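Local coordinates for cyclic di-GMP receptor atypical PilZ domain-containing protein (Xanthomonas campestris pv. campestris, PDB 3RQA) that is of unproven function but carries an atypical PilZ domain of the cyclic di-GMP receptor family and self-assembles into a tetramer through an unusual helical bundle, at residues 26-31 with 101-106; 110-115 with 156-161. All coordinates share one frame; numbering follows the deposited sequence.

Contact 1. Residues 26-31 with 101-106; sequences ELRLPA and LGTVHW
Strands 26-31 and 101-106 run antiparallel as neighbours in the PilZ barrel, and the ladder between them shows how a strongly twisted strand pair is fastened unevenly. Around Leu27 and Val104 the bonds are short: Val104 N reaches Leu27 O at 2.7 Å and Leu27 N reaches Val104 O at 2.9 Å, each donor almost in line with its C=O. Around Leu29 and Gly102 the pairing loosens; Gly102 N lies 3.3 Å from Leu29 O and stands well above the carbonyl plane. The N-to-C directions of the two short segments make an angle of 137°, well short of straight antiparallel.

On the face bearing Glu26, Arg28 and Thr103, Arg28 reaches across the partner strand. Its CB passes Gly102 O, and Arg28 CG, anti to the backbone N, rests against Leu101 CD2 at 3.6 Å. A bend at chi3 (-66°) then folds the guanidinium back over the neighbouring strand, one face above Thr103 N. NE passes Thr103 OG1 before the terminal nitrogens are reached. NH1 comes to Gly102 CA and Leu101 O, while Arg28 NH2 lies 3.0 Å from Thr103 OG1 at an angle too poor for a hydrogen bond.

The other face is apolar. Leu29 CD2 presses on Val104 CG2 at 3.4 Å, tighter than usual, and the two side chains cross at about a right angle; Val104 CG1 turns to Ala31 CB. Here helix 165-185 packs on Leu27 and Trp106 through Leu179 and Leu176, strand 110-115 continues the sheet beyond 101-106, and Leu129 of strand 124-129 touches Ala31 and Trp106.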
# COMPACT_ATOMS: atom_id res chain seq x y z
N GLU C 26 -6.11 0.45 33.05
CA GLU C 26 -6.30 1.89 32.99
C GLU C 26 -5.14 2.44 32.18
O GLU C 26 -4.01 2.43 32.65
CB GLU C 26 -6.27 2.48 34.40
CG GLU C 26 -6.35 4.00 34.49
CD GLU C 26 -7.77 4.53 34.33
OE1 GLU C 26 -7.98 5.73 34.60
OE2 GLU C 26 -8.67 3.75 33.95
N LEU C 27 -5.40 2.89 30.96
CA LEU C 27 -4.33 3.42 30.14
C LEU C 27 -4.78 4.57 29.23
O LEU C 27 -5.98 4.85 29.09
CB LEU C 27 -3.73 2.31 29.27
CG LEU C 27 -4.63 1.71 28.19
CD1 LEU C 27 -3.78 0.99 27.13
CD2 LEU C 27 -5.62 0.76 28.83
N ARG C 28 -3.81 5.24 28.61
CA ARG C 28 -4.07 6.34 27.71
C ARG C 28 -3.76 5.92 26.29
O ARG C 28 -2.69 5.40 26.00
CB ARG C 28 -3.23 7.56 28.10
CG ARG C 28 -3.24 8.69 27.07
CD ARG C 28 -2.53 9.95 27.59
NE ARG C 28 -3.26 10.55 28.71
CZ ARG C 28 -4.36 11.28 28.58
NH1 ARG C 28 -4.87 11.52 27.38
NH2 ARG C 28 -4.96 11.77 29.66
N LEU C 29 -4.72 6.14 25.39
CA LEU C 29 -4.52 5.79 23.99
C LEU C 29 -5.63 6.42 23.17
O LEU C 29 -6.66 6.83 23.71
CB LEU C 29 -4.53 4.27 23.80
CG LEU C 29 -5.88 3.54 23.69
CD1 LEU C 29 -5.64 2.11 23.24
CD2 LEU C 29 -6.61 3.57 25.00
N PRO C 30 -5.44 6.53 21.84
CA PRO C 30 -6.52 7.13 21.07
C PRO C 30 -7.80 6.31 21.15
O PRO C 30 -7.82 5.14 20.74
CB PRO C 30 -5.94 7.25 19.65
CG PRO C 30 -4.70 6.39 19.67
CD PRO C 30 -4.19 6.49 21.07
N ALA C 31 -8.85 6.92 21.69
CA ALA C 31 -10.14 6.25 21.87
C ALA C 31 -11.32 7.14 21.54
O ALA C 31 -11.26 8.36 21.67
CB ALA C 31 -10.26 5.77 23.29
N LEU C 101 -6.57 11.48 22.15
CA LEU C 101 -5.93 10.74 23.22
C LEU C 101 -6.76 10.85 24.50
O LEU C 101 -7.22 11.93 24.87
CB LEU C 101 -4.54 11.30 23.49
CG LEU C 101 -3.36 10.58 22.86
CD1 LEU C 101 -2.09 11.37 23.13
CD2 LEU C 101 -3.26 9.17 23.46
N GLY C 102 -6.94 9.73 25.19
CA GLY C 102 -7.71 9.77 26.41
C GLY C 102 -7.41 8.63 27.37
O GLY C 102 -6.95 7.56 26.98
N THR C 103 -7.66 8.88 28.65
CA THR C 103 -7.45 7.87 29.67
C THR C 103 -8.71 7.02 29.64
O THR C 103 -9.82 7.54 29.64
CB THR C 103 -7.27 8.49 31.05
OG1 THR C 103 -6.13 9.37 31.03
CG2 THR C 103 -7.05 7.41 32.10
N VAL C 104 -8.52 5.71 29.58
CA VAL C 104 -9.64 4.78 29.53
C VAL C 104 -9.41 3.59 30.46
O VAL C 104 -8.28 3.34 30.89
CB VAL C 104 -9.84 4.26 28.07
CG1 VAL C 104 -9.85 5.42 27.10
CG2 VAL C 104 -8.72 3.28 27.70
N HIS C 105 -10.49 2.88 30.78
CA HIS C 105 -10.42 1.69 31.61
C HIS C 105 -10.98 0.61 30.70
O HIS C 105 -12.18 0.58 30.40
CB HIS C 105 -11.27 1.84 32.87
CG HIS C 105 -10.76 1.03 34.03
ND1 HIS C 105 -11.57 0.56 35.03
CD2 HIS C 105 -9.51 0.61 34.34
CE1 HIS C 105 -10.85 -0.11 35.91
NE2 HIS C 105 -9.59 -0.10 35.51
N TRP C 106 -10.09 -0.27 30.27
CA TRP C 106 -10.41 -1.33 29.32
C TRP C 106 -10.33 -2.77 29.84
O TRP C 106 -9.32 -3.17 30.42
CB TRP C 106 -9.46 -1.14 28.13
CG TRP C 106 -9.74 -1.90 26.88
CD1 TRP C 106 -10.89 -2.57 26.55
CD2 TRP C 106 -8.87 -2.01 25.75
NE1 TRP C 106 -10.79 -3.07 25.28
CE2 TRP C 106 -9.56 -2.75 24.76
CE3 TRP C 106 -7.58 -1.55 25.47
CZ2 TRP C 106 -9.00 -3.03 23.51
CZ3 TRP C 106 -7.01 -1.84 24.23
CH2 TRP C 106 -7.72 -2.58 23.26

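Contact 2. Residues 110-115 with 156-161; sequences GIRLAS and WLWLRF
Trp156, Trp158 and Phe161 all hold CG anti to the carbonyl carbon, and with chi2 of 93° and -107° the two indoles present faces to strand 110-115. Arg112 answers with a chain extended at chi1 and chi2 that runs alongside Trp158. Its CG lies over the five-membered ring, 4.0 Å from the centroid, in a CH-pi contact, and Arg112 CD follows at 3.4 Å from Trp158 NE1. Bending at chi3 then carries the guanidinium onward, its plane turned 63° from the indole. Asp15 OD2 receives both a salt bridge from Arg112 NH1 and a hydrogen bond from Trp158 NE1, so one carboxylate oxygen from helix 12-19 holds the polar ends of Arg112 and Trp158 together. Further along this face Ala114 CB lies over the six-membered ring of Trp156 in a CH-pi contact, 3.9 Å from its centroid.

Both strands belong to the antiparallel barrel of the PilZ domain, and their register rests on four backbone bonds, the straightest being Leu159 N to Ile111 O (2.8 Å). Gly110 sits where a side chain would collide with Leu159 O. Its bare CA instead contacts that oxygen at 3.0 Å and lies over the Phe161 ring, 3.5 Å from the centroid. On the reverse face Ile111 CG2 meets Phe161 CE1, Leu113 packs on Leu159, and Val127 of strand 124-129 touches Ile111, Leu159 and Phe161 in the barrel interior. At the far end Ser115 CB and Leu157 CD2 are crowded to 3.3 Å.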
# COMPACT_ATOMS: atom_id res chain seq x y z
N GLY C 110 -15.81 -4.51 28.22
CA GLY C 110 -16.14 -3.18 27.74
C GLY C 110 -15.08 -2.15 28.09
O GLY C 110 -13.94 -2.50 28.43
N ILE C 111 -15.46 -0.88 28.01
CA ILE C 111 -14.53 0.21 28.28
C ILE C 111 -15.20 1.47 28.84
O ILE C 111 -16.37 1.75 28.57
CB ILE C 111 -13.75 0.57 26.98
CG1 ILE C 111 -12.66 1.60 27.26
CG2 ILE C 111 -14.71 1.09 25.92
CD1 ILE C 111 -11.71 1.80 26.07
N ARG C 112 -14.45 2.19 29.66
CA ARG C 112 -14.91 3.43 30.25
C ARG C 112 -14.00 4.48 29.65
O ARG C 112 -12.78 4.45 29.86
CB ARG C 112 -14.72 3.41 31.76
CG ARG C 112 -15.08 4.71 32.48
CD ARG C 112 -14.90 4.55 33.99
NE ARG C 112 -13.51 4.72 34.42
CZ ARG C 112 -12.95 4.07 35.44
NH1 ARG C 112 -13.65 3.19 36.15
NH2 ARG C 112 -11.69 4.31 35.76
N LEU C 113 -14.59 5.39 28.87
CA LEU C 113 -13.82 6.45 28.22
C LEU C 113 -14.61 7.76 28.19
O LEU C 113 -15.83 7.77 28.35
CB LEU C 113 -13.44 6.02 26.80
CG LEU C 113 -14.58 5.61 25.85
CD1 LEU C 113 -15.29 6.84 25.32
CD2 LEU C 113 -14.01 4.80 24.70
N ALA C 114 -13.89 8.86 27.97
CA ALA C 114 -14.51 10.18 27.91
C ALA C 114 -15.03 10.44 26.49
O ALA C 114 -14.42 10.02 25.51
CB ALA C 114 -13.51 11.24 28.32
N SER C 115 -16.15 11.15 26.39
CA SER C 115 -16.74 11.45 25.09
C SER C 115 -17.22 12.90 25.00
O SER C 115 -17.81 13.44 25.95
CB SER C 115 -17.93 10.52 24.84
OG SER C 115 -18.33 10.53 23.48
N TRP C 156 -18.59 10.99 30.80
CA TRP C 156 -18.04 9.63 30.79
C TRP C 156 -19.07 8.61 30.37
O TRP C 156 -20.24 8.68 30.74
CB TRP C 156 -17.45 9.25 32.15
CG TRP C 156 -16.22 10.04 32.49
CD1 TRP C 156 -16.15 11.20 33.20
CD2 TRP C 156 -14.88 9.73 32.10
NE1 TRP C 156 -14.85 11.64 33.28
CE2 TRP C 156 -14.05 10.76 32.61
CE3 TRP C 156 -14.30 8.69 31.36
CZ2 TRP C 156 -12.66 10.77 32.41
CZ3 TRP C 156 -12.92 8.70 31.17
CH2 TRP C 156 -12.12 9.74 31.69
N LEU C 157 -18.61 7.65 29.58
CA LEU C 157 -19.43 6.58 29.06
C LEU C 157 -18.87 5.23 29.47
O LEU C 157 -17.65 5.04 29.50
CB LEU C 157 -19.47 6.64 27.53
CG LEU C 157 -20.55 7.45 26.80
CD1 LEU C 157 -21.11 8.56 27.68
CD2 LEU C 157 -19.95 8.00 25.52
N TRP C 158 -19.76 4.31 29.80
CA TRP C 158 -19.40 2.95 30.15
C TRP C 158 -20.02 2.16 29.01
O TRP C 158 -21.25 2.13 28.86
CB TRP C 158 -20.01 2.53 31.49
CG TRP C 158 -19.28 3.07 32.67
CD1 TRP C 158 -18.47 2.37 33.53
CD2 TRP C 158 -19.26 4.43 33.13
NE1 TRP C 158 -17.96 3.20 34.49
CE2 TRP C 158 -18.43 4.47 34.27
CE3 TRP C 158 -19.87 5.61 32.69
CZ2 TRP C 158 -18.19 5.66 34.98
CZ3 TRP C 158 -19.63 6.79 33.39
CH2 TRP C 158 -18.80 6.80 34.53
N LEU C 159 -19.18 1.57 28.18
CA LEU C 159 -19.65 0.80 27.05
C LEU C 159 -19.39 -0.70 27.24
O LEU C 159 -18.30 -1.10 27.65
CB LEU C 159 -18.97 1.27 25.76
CG LEU C 159 -19.06 2.70 25.23
CD1 LEU C 159 -20.51 3.10 25.07
CD2 LEU C 159 -18.34 3.65 26.14
N ARG C 160 -20.39 -1.52 26.92
CA ARG C 160 -20.25 -2.97 27.02
C ARG C 160 -20.21 -3.50 25.59
O ARG C 160 -21.15 -3.26 24.82
CB ARG C 160 -21.45 -3.58 27.75
CG ARG C 160 -21.31 -5.09 27.94
CD ARG C 160 -22.58 -5.81 27.53
NE ARG C 160 -23.66 -5.61 28.49
CZ ARG C 160 -24.89 -5.23 28.15
NH1 ARG C 160 -25.19 -5.00 26.88
NH2 ARG C 160 -25.83 -5.10 29.08
N PHE C 161 -19.13 -4.20 25.24
CA PHE C 161 -19.00 -4.73 23.88
C PHE C 161 -20.07 -5.78 23.60
O PHE C 161 -20.49 -6.50 24.50
CB PHE C 161 -17.61 -5.38 23.65
CG PHE C 161 -16.44 -4.48 24.00
CD1 PHE C 161 -16.34 -3.19 23.47
CD2 PHE C 161 -15.44 -4.93 24.87
CE1 PHE C 161 -15.27 -2.36 23.81
CE2 PHE C 161 -14.36 -4.11 25.21
CZ PHE C 161 -14.28 -2.83 24.68

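How the contacts relate
Contacts 1 and 2 lie in one antiparallel barrel, separated by the 101-107/110-115 pairing, their centres about 10 Å apart. The sheet order runs 24-34, 101-107, 110-115, 155-161, so the hairpin of the two middle strands joins them: each contact uses one of its arms. Along the chain contact 1 closes before contact 2 opens, and its first strand is contributed from 70 residues upstream, across mainly helical sequence. His105 O probably accepts a hydrogen bond from Arg112 N at 2.9 Å, and a long, weak ion pair links Glu26 to Arg112. Together the contacts build four successive strands of the PilZ-type barrel, with no other subunit touching these segments.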